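Local coordinates for ATP/GTP-binding site-containing protein A (Brucella abortus, PDB 6NTR) that functions in the periplasm to maintain cell envelope integrity and folds as a barrel-like structure of antiparallel strands, at residues Y12-R18 with T219-D225; R62-T68 with V82-D88; F79-N83 with F149-A155; Q141-T147 with V159-V165. All coordinates share one frame; numbering follows the deposited sequence. Where two conformers were deposited one is given.

Interactions 1 and 3 bring together parts distant in sequence, whereas interactions 2 and 4 each zip up one antiparallel hairpin. Interactions 2 and 3 share Val82 and Asn83 on strand 78-87: the first bonds that strand to its neighbour 62-72, the second packs its phenylalanines against a loop. Interaction 2 is the surface contact, with charged and amide side chains on both strands; the others are partly buried. Interaction 3 is mostly aromatic, interaction 4 mixes backbone bonds with a buried tyrosine-valine pair, and interaction 1 has a buried ring at one end and an ion pair at the other. Interactions 2 and 4 lie on opposite sides of the chain's centre, with centres about 29 Å apart.

Interaction 1: residues Y12-R18 with T219-D225; sequences YDLTLDR and TRDMTMD. Unlike the reference sequence in segment 219-225: Met222 (reference Leu). With EDO (1,2-ethanediol), chain G; EDO (1,2-ethanediol), chain I.
Tyr12 does most of the work here, reaching segment 219-225 with both the rim and one face of its ring. Its hydroxyl donates to Thr219 O, OH to O 2.5 Å, approaching from above the carbonyl plane at a C=O...O angle of 135°. Thr219 O lies at the ring edge, in plane. Over one face, the selenium of Met222, a selenomethionine that differs from the reference sequence, sits 4.1 Å from the ring centroid and only 20° off the normal, a Met-aromatic contact. The bends at chi2 and chi3 of Met222 bring SE over the CE2 side of the ring, 3.9 Å from Tyr12 CE2. Tyr12 and Met222, both buried, make this the tight end. An ethanediol accompanies the hydroxyl, taking a bond from Thr219 N to its O1 of 3.1 Å.

The other end is looser and more open to solvent. Arg18 NH1, less surely placed, salt-bridges Asp225 OD1 at 2.9 Å, poorly angled as a hydrogen bond; Asp20 also pairs with this guanidinium, and Gly227 N binds the same Asp225 oxygen. Asp17 is exposed and comes no nearer than OD2 to Thr223 CG2, 4.5 Å. Strands 12-18 and 222-225 cross at -55° and both pair with strand 229-240, against whose Ser230 Asp17 and Arg18 form a classic beta bulge, as the strands near the two chain ends come together in the barrel-like fold.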
# COMPACT_ATOMS: atom_id res chain seq x y z
N TYR A 12 0.72 11.44 5.60
CA TYR A 12 2.15 11.28 5.49
C TYR A 12 2.69 12.38 4.60
O TYR A 12 2.04 12.76 3.62
CB TYR A 12 2.52 9.91 4.92
CG TYR A 12 2.02 8.73 5.71
CD1 TYR A 12 0.79 8.17 5.44
CD2 TYR A 12 2.79 8.16 6.71
CE1 TYR A 12 0.33 7.08 6.14
CE2 TYR A 12 2.34 7.07 7.42
CZ TYR A 12 1.11 6.54 7.13
OH TYR A 12 0.61 5.45 7.81
N ASP A 13 3.86 12.88 4.94
CA ASP A 13 4.58 13.83 4.10
C ASP A 13 5.67 13.11 3.32
O ASP A 13 6.48 12.39 3.90
CB ASP A 13 5.18 14.95 4.94
CG ASP A 13 6.02 15.86 4.13
OD1 ASP A 13 5.45 16.66 3.36
OD2 ASP A 13 7.26 15.76 4.23
N LEU A 14 5.61 13.26 2.01
CA LEU A 14 6.51 12.60 1.09
C LEU A 14 7.71 13.43 0.71
O LEU A 14 7.61 14.62 0.46
CB LEU A 14 5.77 12.19 -0.18
CG LEU A 14 4.45 11.43 -0.05
CD1 LEU A 14 3.99 10.97 -1.42
CD2 LEU A 14 4.60 10.25 0.89
N THR A 15 8.86 12.77 0.67
CA THR A 15 10.12 13.39 0.33
C THR A 15 10.93 12.46 -0.56
O THR A 15 10.66 11.28 -0.63
CB THR A 15 10.91 13.73 1.60
OG1 THR A 15 10.62 12.77 2.61
CG2 THR A 15 10.50 15.08 2.10
N LEU A 16 11.91 13.01 -1.26
CA LEU A 16 12.73 12.20 -2.14
C LEU A 16 13.87 11.56 -1.34
O LEU A 16 14.55 12.24 -0.58
CB LEU A 16 13.29 13.07 -3.26
CG LEU A 16 14.21 12.39 -4.25
CD1 LEU A 16 13.47 11.31 -5.02
CD2 LEU A 16 14.81 13.41 -5.19
N ASP A 17 14.08 10.26 -1.50
CA ASP A 17 15.15 9.62 -0.77
C ASP A 17 16.42 9.52 -1.59
O ASP A 17 17.43 10.08 -1.22
CB ASP A 17 14.72 8.22 -0.32
CG ASP A 17 15.61 7.64 0.75
OD1 ASP A 17 15.91 8.34 1.74
OD2 ASP A 17 16.01 6.48 0.61
N ARG A 18 16.35 8.86 -2.73
CA ARG A 18 17.50 8.72 -3.60
C ARG A 18 17.05 8.84 -5.05
O ARG A 18 15.99 8.36 -5.41
CB ARG A 18 18.24 7.38 -3.33
CG ARG A 18 18.50 6.46 -4.52
CD ARG A 18 18.84 5.04 -4.09
NE ARG A 18 17.76 4.10 -4.32
CZ ARG A 18 17.48 3.55 -5.50
NH1 ARG A 18 16.48 2.71 -5.61
NH2 ARG A 18 18.20 3.86 -6.55
N THR A 219 0.85 2.19 10.37
CA THR A 219 2.21 2.10 9.88
C THR A 219 2.78 3.50 9.78
O THR A 219 2.05 4.47 9.67
CB THR A 219 2.31 1.46 8.50
OG1 THR A 219 1.89 2.41 7.52
CG2 THR A 219 1.43 0.28 8.40
N ARG A 220 4.11 3.59 9.79
CA ARG A 220 4.79 4.87 9.73
C ARG A 220 6.17 4.65 9.14
O ARG A 220 6.50 3.54 8.71
CB ARG A 220 4.87 5.52 11.10
CG ARG A 220 5.63 4.71 12.12
CD ARG A 220 5.65 5.47 13.43
NE ARG A 220 6.33 4.76 14.51
CZ ARG A 220 7.64 4.82 14.74
NH1 ARG A 220 8.42 5.56 13.96
NH2 ARG A 220 8.16 4.15 15.75
N ASP A 221 6.97 5.69 9.07
CA ASP A 221 8.35 5.58 8.63
C ASP A 221 8.50 4.82 7.34
O ASP A 221 9.34 3.97 7.22
CB ASP A 221 9.22 4.92 9.71
CG ASP A 221 10.67 5.32 9.63
OD1 ASP A 221 11.16 5.70 8.56
OD2 ASP A 221 11.35 5.24 10.65
N MSE A 222 7.65 5.10 6.38
CA MSE A 222 7.68 4.42 5.12
C MSE A 222 8.79 4.81 4.22
O MSE A 222 9.29 5.92 4.30
CB MSE A 222 6.43 4.69 4.31
CG MSE A 222 5.43 5.54 5.06
SE MSE A 222 3.81 4.53 4.85
CE MSE A 222 3.82 4.51 2.90
N THR A 223 9.24 3.87 3.43
CA THR A 223 10.22 4.14 2.42
C THR A 223 9.79 3.29 1.25
O THR A 223 9.59 2.12 1.39
CB THR A 223 11.63 3.77 2.87
OG1 THR A 223 12.06 4.68 3.87
CG2 THR A 223 12.58 3.85 1.71
N MSE A 224 9.69 3.89 0.08
CA MSE A 224 9.28 3.14 -1.07
C MSE A 224 10.36 3.13 -2.08
O MSE A 224 10.73 4.19 -2.56
CB MSE A 224 8.00 3.78 -1.58
CG MSE A 224 7.00 3.65 -0.45
SE MSE A 224 5.65 5.04 -0.43
CE MSE A 224 4.62 4.25 -1.89
N ASP A 225 10.84 1.96 -2.45
CA ASP A 225 11.88 1.83 -3.43
C ASP A 225 11.19 1.44 -4.70
O ASP A 225 10.60 0.39 -4.79
CB ASP A 225 12.87 0.75 -3.01
CG ASP A 225 14.24 0.91 -3.62
OD1 ASP A 225 14.36 0.85 -4.84
OD2 ASP A 225 15.22 1.06 -2.87
C1 EDO G . -1.52 2.61 8.17
O1 EDO G . -1.02 3.91 8.51
C2 EDO G . -1.11 2.27 6.76
O2 EDO G . -1.53 0.93 6.51
C1 EDO I . 17.57 14.11 -2.12
O1 EDO I . 17.85 13.08 -1.15
C2 EDO I . 18.82 14.44 -2.92
O2 EDO I . 19.07 13.39 -3.87

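Interaction 2: residues R62-T68 with V82-D88; sequences RVTDQQT and VNKTFVD. With EDO (1,2-ethanediol), chain F.
Lys84 O is held twice: Gln67 N donates to it at 2.6 Å, nearly straight at 170°, and Gln66 CA approaches it at 3.3 Å in a CA-H...O contact. Gln67 O in turn accepts from Lys84 N, and Asp65 and Phe86 repeat the reciprocal pair, with Phe86 N to Asp65 O at 2.7 Å. This is the ladder of an antiparallel beta hairpin, strands 62-72 and 78-87, within the barrel-like fold. At its end a side chain takes over from the main chain: Val63 N bonds Asp88 OD1 at 3.0 Å, met from above the carboxylate plane, while Asp88 N returns a bond to Val63 O. With chi1 at -63°, the carboxylate of Asp88 swings beside its own backbone N and back to the opposite strand.

On the face of Thr64, Gln66, Thr85 and Val87, Gln66 lies alongside Thr85, CG to OG1 3.6 Å. Toward the Asp88 end, Val87 CG1 sits over one face of the Arg62 guanidinium, 3.8 Å from NE. The other face bears Asp65, whose carboxylate is salt-bridged to Arg49, and Gln67, whose NE2 donates to an ethanediol O2 at 3.3 Å. That ethanediol also bonds Thr68 O through its O1.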
# COMPACT_ATOMS: atom_id res chain seq x y z
N ARG A 62 5.52 18.24 -12.59
CA ARG A 62 4.45 17.29 -12.86
C ARG A 62 3.88 16.82 -11.54
O ARG A 62 4.59 16.25 -10.71
CB ARG A 62 4.92 16.08 -13.66
CG ARG A 62 3.77 15.15 -14.06
CD ARG A 62 4.24 13.77 -14.60
NE ARG A 62 3.99 13.62 -16.04
CZ ARG A 62 3.76 12.47 -16.66
NH1 ARG A 62 3.71 11.33 -15.99
NH2 ARG A 62 3.56 12.46 -17.97
N VAL A 63 2.58 17.04 -11.35
CA VAL A 63 1.91 16.72 -10.10
C VAL A 63 0.93 15.60 -10.40
O VAL A 63 -0.09 15.81 -11.06
CB VAL A 63 1.18 17.93 -9.51
CG1 VAL A 63 0.58 17.54 -8.21
CG2 VAL A 63 2.12 19.16 -9.37
N THR A 64 1.26 14.39 -9.96
CA THR A 64 0.42 13.22 -10.15
C THR A 64 -0.37 12.97 -8.88
O THR A 64 0.19 13.02 -7.78
CB THR A 64 1.27 12.01 -10.53
OG1 THR A 64 1.99 12.30 -11.73
CG2 THR A 64 0.42 10.85 -10.78
N ASP A 65 -1.69 12.84 -9.03
CA ASP A 65 -2.61 12.65 -7.93
C ASP A 65 -3.35 11.36 -8.17
O ASP A 65 -4.17 11.27 -9.07
CB ASP A 65 -3.59 13.83 -7.87
CG ASP A 65 -4.49 13.81 -6.67
OD1 ASP A 65 -4.94 12.73 -6.31
OD2 ASP A 65 -4.77 14.85 -6.08
N GLN A 66 -3.05 10.35 -7.37
CA GLN A 66 -3.68 9.06 -7.49
C GLN A 66 -4.72 9.00 -6.39
O GLN A 66 -4.41 9.26 -5.25
CB GLN A 66 -2.63 7.97 -7.34
CG GLN A 66 -2.62 6.92 -8.44
CD GLN A 66 -1.22 6.49 -8.86
OE1 GLN A 66 -0.23 6.90 -8.29
NE2 GLN A 66 -1.15 5.65 -9.88
N GLN A 67 -5.96 8.71 -6.75
CA GLN A 67 -7.04 8.63 -5.79
C GLN A 67 -7.67 7.29 -5.93
O GLN A 67 -7.98 6.86 -7.02
CB GLN A 67 -8.08 9.72 -6.04
CG GLN A 67 -7.84 10.98 -5.26
CD GLN A 67 -8.63 12.17 -5.75
OE1 GLN A 67 -8.48 12.58 -6.87
NE2 GLN A 67 -9.50 12.69 -4.93
N THR A 68 -7.85 6.60 -4.82
CA THR A 68 -8.41 5.27 -4.87
C THR A 68 -9.32 5.00 -3.73
O THR A 68 -9.20 5.57 -2.68
CB THR A 68 -7.30 4.21 -4.83
OG1 THR A 68 -6.76 4.15 -3.51
CG2 THR A 68 -6.20 4.54 -5.76
N VAL A 82 -11.62 1.14 -7.06
CA VAL A 82 -11.61 2.25 -8.03
C VAL A 82 -10.25 2.95 -8.00
O VAL A 82 -9.82 3.41 -6.94
CB VAL A 82 -12.72 3.30 -7.77
CG1 VAL A 82 -12.82 4.32 -8.91
CG2 VAL A 82 -14.08 2.69 -7.57
N ASN A 83 -9.63 3.11 -9.17
CA ASN A 83 -8.34 3.78 -9.27
C ASN A 83 -8.42 4.97 -10.21
O ASN A 83 -8.51 4.78 -11.42
CB ASN A 83 -7.25 2.84 -9.78
CG ASN A 83 -6.47 2.23 -8.68
OD1 ASN A 83 -6.50 2.70 -7.54
ND2 ASN A 83 -5.69 1.23 -9.01
N LYS A 84 -8.32 6.18 -9.67
CA LYS A 84 -8.22 7.37 -10.49
C LYS A 84 -6.84 8.00 -10.35
O LYS A 84 -6.28 8.04 -9.25
CB LYS A 84 -9.32 8.39 -10.14
CG LYS A 84 -10.56 8.27 -11.01
CD LYS A 84 -11.80 8.91 -10.41
CE LYS A 84 -13.03 8.56 -11.25
NZ LYS A 84 -14.33 9.05 -10.73
N THR A 85 -6.31 8.47 -11.48
CA THR A 85 -4.98 9.06 -11.57
C THR A 85 -5.08 10.36 -12.37
O THR A 85 -5.46 10.34 -13.54
CB THR A 85 -4.02 8.08 -12.26
OG1 THR A 85 -4.13 6.78 -11.66
CG2 THR A 85 -2.58 8.57 -12.13
N PHE A 86 -4.74 11.48 -11.73
CA PHE A 86 -4.76 12.79 -12.38
C PHE A 86 -3.34 13.27 -12.61
O PHE A 86 -2.54 13.32 -11.68
CB PHE A 86 -5.50 13.82 -11.53
CG PHE A 86 -6.93 13.47 -11.24
CD1 PHE A 86 -7.89 13.64 -12.21
CD2 PHE A 86 -7.31 12.99 -10.00
CE1 PHE A 86 -9.18 13.32 -11.95
CE2 PHE A 86 -8.60 12.67 -9.74
CZ PHE A 86 -9.54 12.83 -10.71
N VAL A 87 -3.04 13.67 -13.84
CA VAL A 87 -1.73 14.23 -14.19
C VAL A 87 -1.91 15.71 -14.50
O VAL A 87 -2.48 16.07 -15.54
CB VAL A 87 -1.09 13.51 -15.38
CG1 VAL A 87 0.28 14.09 -15.63
CG2 VAL A 87 -0.97 12.06 -15.11
N ASP A 88 -1.36 16.57 -13.64
CA ASP A 88 -1.51 18.02 -13.78
C ASP A 88 -2.98 18.36 -13.99
O ASP A 88 -3.36 19.11 -14.89
CB ASP A 88 -0.63 18.56 -14.91
CG ASP A 88 0.86 18.36 -14.65
OD1 ASP A 88 1.33 18.72 -13.56
OD2 ASP A 88 1.56 17.83 -15.54
C1 EDO F . -9.55 9.17 -2.38
O1 EDO F . -10.67 8.37 -1.99
C2 EDO F . -9.33 10.24 -1.32
O2 EDO F . -9.58 11.54 -1.87

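Interaction 3: residues F79-N83 with F149-A155; sequences FRFVN and FDASEDA
Strand 79-83 passes a loop that has no regular structure, Phe81 CA coming within 6.7 Å of Ala151 CA. Two turns shape that loop: an Asx turn, in which Ser152 N donates to Asp150 OD1 at 3.3 Å, and a type II' beta turn from Ser152 to Ala155, closed by the bond from Ala155 N to Ser152 O. Together they present the methyls of Ala151 and Ala155 to the strand of this barrel-like fold.

Phe81 takes both. Ala151 CB lies over one face of its ring, 3.6 Å from the centroid and 23° off the normal, a tight CH-pi contact. The ring stands there because chi1 of 58° sets CG between the backbone N and the carbonyl carbon. Phe149 turns its edge toward the face of Phe81 in an offset edge-to-face pair, centroids 5.9 Å apart and planes at 71°. Phe149 CD2 also touches Phe79 CD2 at 4.1 Å; the Phe79 ring itself stacks with Phe125. Past Phe81, Asn83 brings its amide to the loop, ND2 standing 2.7 Å from Ala151 O. Phe81 CE1 meets Ala155 CB at 3.7 Å.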
# COMPACT_ATOMS: atom_id res chain seq x y z
N PHE A 79 -13.88 -7.90 -3.12
CA PHE A 79 -12.96 -6.76 -3.10
C PHE A 79 -13.38 -5.80 -4.20
O PHE A 79 -13.17 -6.10 -5.38
CB PHE A 79 -11.52 -7.24 -3.28
CG PHE A 79 -10.49 -6.17 -3.13
CD1 PHE A 79 -10.42 -5.41 -1.99
CD2 PHE A 79 -9.56 -5.96 -4.13
CE1 PHE A 79 -9.45 -4.44 -1.85
CE2 PHE A 79 -8.59 -5.00 -4.00
CZ PHE A 79 -8.54 -4.23 -2.85
N ARG A 80 -13.99 -4.68 -3.83
CA ARG A 80 -14.38 -3.64 -4.78
C ARG A 80 -13.30 -2.56 -4.82
O ARG A 80 -12.78 -2.16 -3.78
CB ARG A 80 -15.73 -3.03 -4.40
CG ARG A 80 -16.95 -3.93 -4.62
CD ARG A 80 -18.28 -3.18 -4.41
NE ARG A 80 -18.85 -3.39 -3.08
CZ ARG A 80 -19.73 -4.35 -2.78
NH1 ARG A 80 -20.14 -5.18 -3.72
NH2 ARG A 80 -20.19 -4.46 -1.54
N PHE A 81 -12.98 -2.08 -6.02
CA PHE A 81 -11.87 -1.14 -6.19
C PHE A 81 -12.05 -0.11 -7.32
O PHE A 81 -12.54 -0.44 -8.40
CB PHE A 81 -10.55 -1.91 -6.42
CG PHE A 81 -10.57 -2.84 -7.60
CD1 PHE A 81 -10.18 -2.41 -8.86
CD2 PHE A 81 -10.96 -4.16 -7.45
CE1 PHE A 81 -10.18 -3.26 -9.93
CE2 PHE A 81 -10.97 -5.01 -8.52
CZ PHE A 81 -10.58 -4.57 -9.75
N VAL A 82 -11.62 1.14 -7.06
CA VAL A 82 -11.61 2.25 -8.03
C VAL A 82 -10.25 2.95 -8.00
O VAL A 82 -9.82 3.41 -6.94
CB VAL A 82 -12.72 3.30 -7.77
CG1 VAL A 82 -12.82 4.32 -8.91
CG2 VAL A 82 -14.08 2.69 -7.57
N ASN A 83 -9.63 3.11 -9.17
CA ASN A 83 -8.34 3.78 -9.27
C ASN A 83 -8.42 4.97 -10.21
O ASN A 83 -8.51 4.78 -11.42
CB ASN A 83 -7.25 2.84 -9.78
CG ASN A 83 -6.47 2.23 -8.68
OD1 ASN A 83 -6.50 2.70 -7.54
ND2 ASN A 83 -5.69 1.23 -9.01
N PHE A 149 -3.51 -9.61 -4.32
CA PHE A 149 -4.18 -8.91 -5.41
C PHE A 149 -4.54 -7.61 -4.75
O PHE A 149 -5.28 -7.60 -3.79
CB PHE A 149 -5.45 -9.61 -5.87
CG PHE A 149 -6.16 -8.87 -6.96
CD1 PHE A 149 -5.62 -8.81 -8.22
CD2 PHE A 149 -7.33 -8.21 -6.72
CE1 PHE A 149 -6.25 -8.12 -9.23
CE2 PHE A 149 -7.97 -7.51 -7.72
CZ PHE A 149 -7.43 -7.46 -8.97
N ASP A 150 -4.00 -6.50 -5.24
CA ASP A 150 -4.28 -5.22 -4.62
C ASP A 150 -5.00 -4.20 -5.51
O ASP A 150 -5.36 -3.13 -5.07
CB ASP A 150 -3.00 -4.64 -4.03
CG ASP A 150 -1.94 -4.43 -5.05
OD1 ASP A 150 -2.16 -4.76 -6.22
OD2 ASP A 150 -0.86 -3.93 -4.69
N ALA A 151 -5.20 -4.56 -6.76
CA ALA A 151 -5.90 -3.70 -7.71
C ALA A 151 -5.15 -2.41 -7.94
O ALA A 151 -5.76 -1.37 -8.19
CB ALA A 151 -7.32 -3.40 -7.25
N SER A 152 -3.84 -2.46 -7.85
CA SER A 152 -3.03 -1.33 -8.26
C SER A 152 -2.55 -1.54 -9.68
O SER A 152 -2.63 -2.63 -10.25
CB SER A 152 -1.88 -1.13 -7.29
OG SER A 152 -1.01 -2.24 -7.33
N GLU A 153 -2.04 -0.45 -10.27
CA GLU A 153 -1.72 -0.40 -11.69
C GLU A 153 -2.92 -0.86 -12.50
O GLU A 153 -4.00 -0.30 -12.33
CB GLU A 153 -0.46 -1.20 -11.97
CG GLU A 153 0.69 -0.62 -11.16
CD GLU A 153 2.00 -1.31 -11.36
OE1 GLU A 153 2.05 -2.42 -11.92
OE2 GLU A 153 3.01 -0.73 -10.93
N ASP A 154 -2.79 -1.87 -13.35
CA ASP A 154 -3.92 -2.31 -14.16
C ASP A 154 -4.91 -3.31 -13.52
O ASP A 154 -5.90 -3.68 -14.12
CB ASP A 154 -3.45 -2.79 -15.53
CG ASP A 154 -2.73 -1.70 -16.30
OD1 ASP A 154 -2.91 -0.52 -15.99
OD2 ASP A 154 -1.96 -2.02 -17.22
N ALA A 155 -4.63 -3.76 -12.31
CA ALA A 155 -5.54 -4.68 -11.63
C ALA A 155 -5.78 -5.93 -12.43
O ALA A 155 -6.87 -6.48 -12.42
CB ALA A 155 -6.85 -3.99 -11.33

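Interaction 4: residues Q141-T147 with V159-V165; sequences QKFYQTT and VATTVVV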
# COMPACT_ATOMS: atom_id res chain seq x y z
N GLN A 141 7.08 -15.19 13.41
CA GLN A 141 7.59 -15.41 12.06
C GLN A 141 8.38 -14.18 11.61
O GLN A 141 8.07 -13.08 12.01
CB GLN A 141 6.44 -15.70 11.12
CG GLN A 141 6.66 -16.87 10.20
CD GLN A 141 5.38 -17.62 9.91
OE1 GLN A 141 4.48 -17.67 10.74
NE2 GLN A 141 5.30 -18.20 8.73
N LYS A 142 9.45 -14.40 10.85
CA LYS A 142 10.27 -13.30 10.36
C LYS A 142 10.56 -13.30 8.86
O LYS A 142 11.16 -12.37 8.35
CB LYS A 142 11.57 -13.20 11.16
CG LYS A 142 11.36 -13.23 12.66
CD LYS A 142 11.19 -11.85 13.25
CE LYS A 142 10.21 -11.87 14.41
NZ LYS A 142 10.79 -11.30 15.65
N PHE A 143 10.15 -14.34 8.16
CA PHE A 143 10.38 -14.42 6.73
C PHE A 143 9.34 -15.33 6.08
O PHE A 143 9.16 -16.44 6.52
CB PHE A 143 11.77 -14.99 6.49
CG PHE A 143 12.51 -14.37 5.35
CD1 PHE A 143 12.22 -14.73 4.06
CD2 PHE A 143 13.50 -13.45 5.57
CE1 PHE A 143 12.90 -14.18 3.00
CE2 PHE A 143 14.19 -12.89 4.52
CZ PHE A 143 13.89 -13.26 3.24
N TYR A 144 8.67 -14.87 5.04
CA TYR A 144 7.67 -15.69 4.35
C TYR A 144 7.32 -15.20 2.95
O TYR A 144 7.58 -14.08 2.60
CB TYR A 144 6.43 -15.96 5.20
CG TYR A 144 5.53 -14.78 5.47
CD1 TYR A 144 4.47 -14.49 4.63
CD2 TYR A 144 5.71 -14.00 6.58
CE1 TYR A 144 3.65 -13.42 4.88
CE2 TYR A 144 4.89 -12.93 6.84
CZ TYR A 144 3.87 -12.66 5.98
OH TYR A 144 3.06 -11.60 6.25
N GLN A 145 6.74 -16.08 2.16
CA GLN A 145 6.35 -15.78 0.80
C GLN A 145 4.86 -16.01 0.65
O GLN A 145 4.32 -16.94 1.23
CB GLN A 145 7.12 -16.64 -0.19
CG GLN A 145 8.60 -16.34 -0.27
CD GLN A 145 9.25 -16.92 -1.51
OE1 GLN A 145 8.84 -17.95 -2.00
NE2 GLN A 145 10.24 -16.23 -2.01
N THR A 146 4.22 -15.15 -0.12
CA THR A 146 2.80 -15.22 -0.35
C THR A 146 2.46 -14.43 -1.59
O THR A 146 3.34 -13.95 -2.28
CB THR A 146 1.99 -14.74 0.86
OG1 THR A 146 0.61 -15.02 0.64
CG2 THR A 146 2.17 -13.27 1.08
N THR A 147 1.18 -14.34 -1.90
CA THR A 147 0.70 -13.61 -3.06
C THR A 147 -0.32 -12.61 -2.61
O THR A 147 -0.78 -12.66 -1.49
CB THR A 147 -0.01 -14.52 -4.05
OG1 THR A 147 -1.09 -15.17 -3.38
CG2 THR A 147 0.93 -15.55 -4.58
N VAL A 159 0.34 -10.72 -7.35
CA VAL A 159 1.72 -10.36 -7.07
C VAL A 159 2.23 -11.23 -5.95
O VAL A 159 1.54 -11.43 -4.94
CB VAL A 159 1.87 -8.88 -6.71
CG1 VAL A 159 1.65 -8.03 -7.92
CG2 VAL A 159 0.94 -8.50 -5.57
N ALA A 160 3.45 -11.74 -6.11
CA ALA A 160 4.14 -12.45 -5.06
C ALA A 160 4.81 -11.44 -4.14
O ALA A 160 5.51 -10.54 -4.61
CB ALA A 160 5.18 -13.40 -5.66
N THR A 161 4.57 -11.57 -2.84
CA THR A 161 5.16 -10.68 -1.87
C THR A 161 5.97 -11.45 -0.81
O THR A 161 5.48 -12.40 -0.23
CB THR A 161 4.10 -9.80 -1.19
OG1 THR A 161 3.38 -10.56 -0.22
CG2 THR A 161 3.13 -9.27 -2.21
N THR A 162 7.20 -11.03 -0.57
CA THR A 162 8.05 -11.67 0.42
C THR A 162 8.11 -10.73 1.58
O THR A 162 8.44 -9.58 1.41
CB THR A 162 9.48 -11.83 -0.10
OG1 THR A 162 9.49 -12.74 -1.18
CG2 THR A 162 10.38 -12.35 0.98
N VAL A 163 7.80 -11.22 2.76
CA VAL A 163 7.81 -10.39 3.94
C VAL A 163 8.98 -10.70 4.85
O VAL A 163 9.24 -11.84 5.12
CB VAL A 163 6.52 -10.60 4.74
CG1 VAL A 163 6.48 -9.71 5.95
CG2 VAL A 163 5.29 -10.38 3.87
N VAL A 164 9.68 -9.67 5.30
CA VAL A 164 10.79 -9.82 6.22
C VAL A 164 10.47 -8.96 7.44
O VAL A 164 10.24 -7.78 7.30
CB VAL A 164 12.12 -9.40 5.60
CG1 VAL A 164 13.24 -9.45 6.63
CG2 VAL A 164 12.46 -10.27 4.41
N VAL A 165 10.46 -9.56 8.62
CA VAL A 165 10.14 -8.86 9.86
C VAL A 165 11.37 -8.84 10.77
O VAL A 165 12.16 -9.79 10.79
CB VAL A 165 8.94 -9.55 10.55
CG1 VAL A 165 8.40 -8.70 11.66
CG2 VAL A 165 7.87 -9.86 9.55
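Strands 143-148 and 159-165 make an antiparallel beta hairpin, and on the side covered by helix 126-138 its Tyr144 packs against Val163. The valine lies alongside the phenol, its CB over one face and offset toward the rim, 3.8 Å from the ring centroid and 21° off the normal, a CH-pi contact. Val163 CG2 comes to 3.4 Å from Tyr144 CZ, and CG1 lies nearer CE2. With chi1 at 69° the phenol lies over its cross-strand neighbour Val163. Lys136 of the helix makes a cation-pi contact with the same ring, and Leu133 packs against both residues.

Beneath the ring the backbones are bonded in both directions: Val163 N to Tyr144 O at 2.9 Å, and Tyr144 N to Val163 O at 3.1 Å. Val163 O is gripped a second time by Phe143 CA in a CA-H...O contact of 3.2 Å. The next hydrogen-bonded pair, Thr146 and Thr161, repeats this pattern, the closer bond being Thr161 N to Thr146 O at 2.7 Å. Their side chains run side by side toward the helix, where Thr161 OG1 is hydrogen-bonded to His129 NE2.

The opposite face carries Phe143, Gln145 and Thr147 beside Val164, Thr162 and Ala160. Phe143 CE1 reaches Thr162 CG2 at 3.7 Å, and Thr147 OG1 is bonded to Thr123 OG1. With Tyr144, Thr161 and Val163 buried while Phe143 and Gln145 are exposed, the hairpin is two-sided: main-chain bonds fix its register, and on the buried side the helix adds apolar packing through Leu133 and, through His129, a partner for the Thr161 hydroxyl.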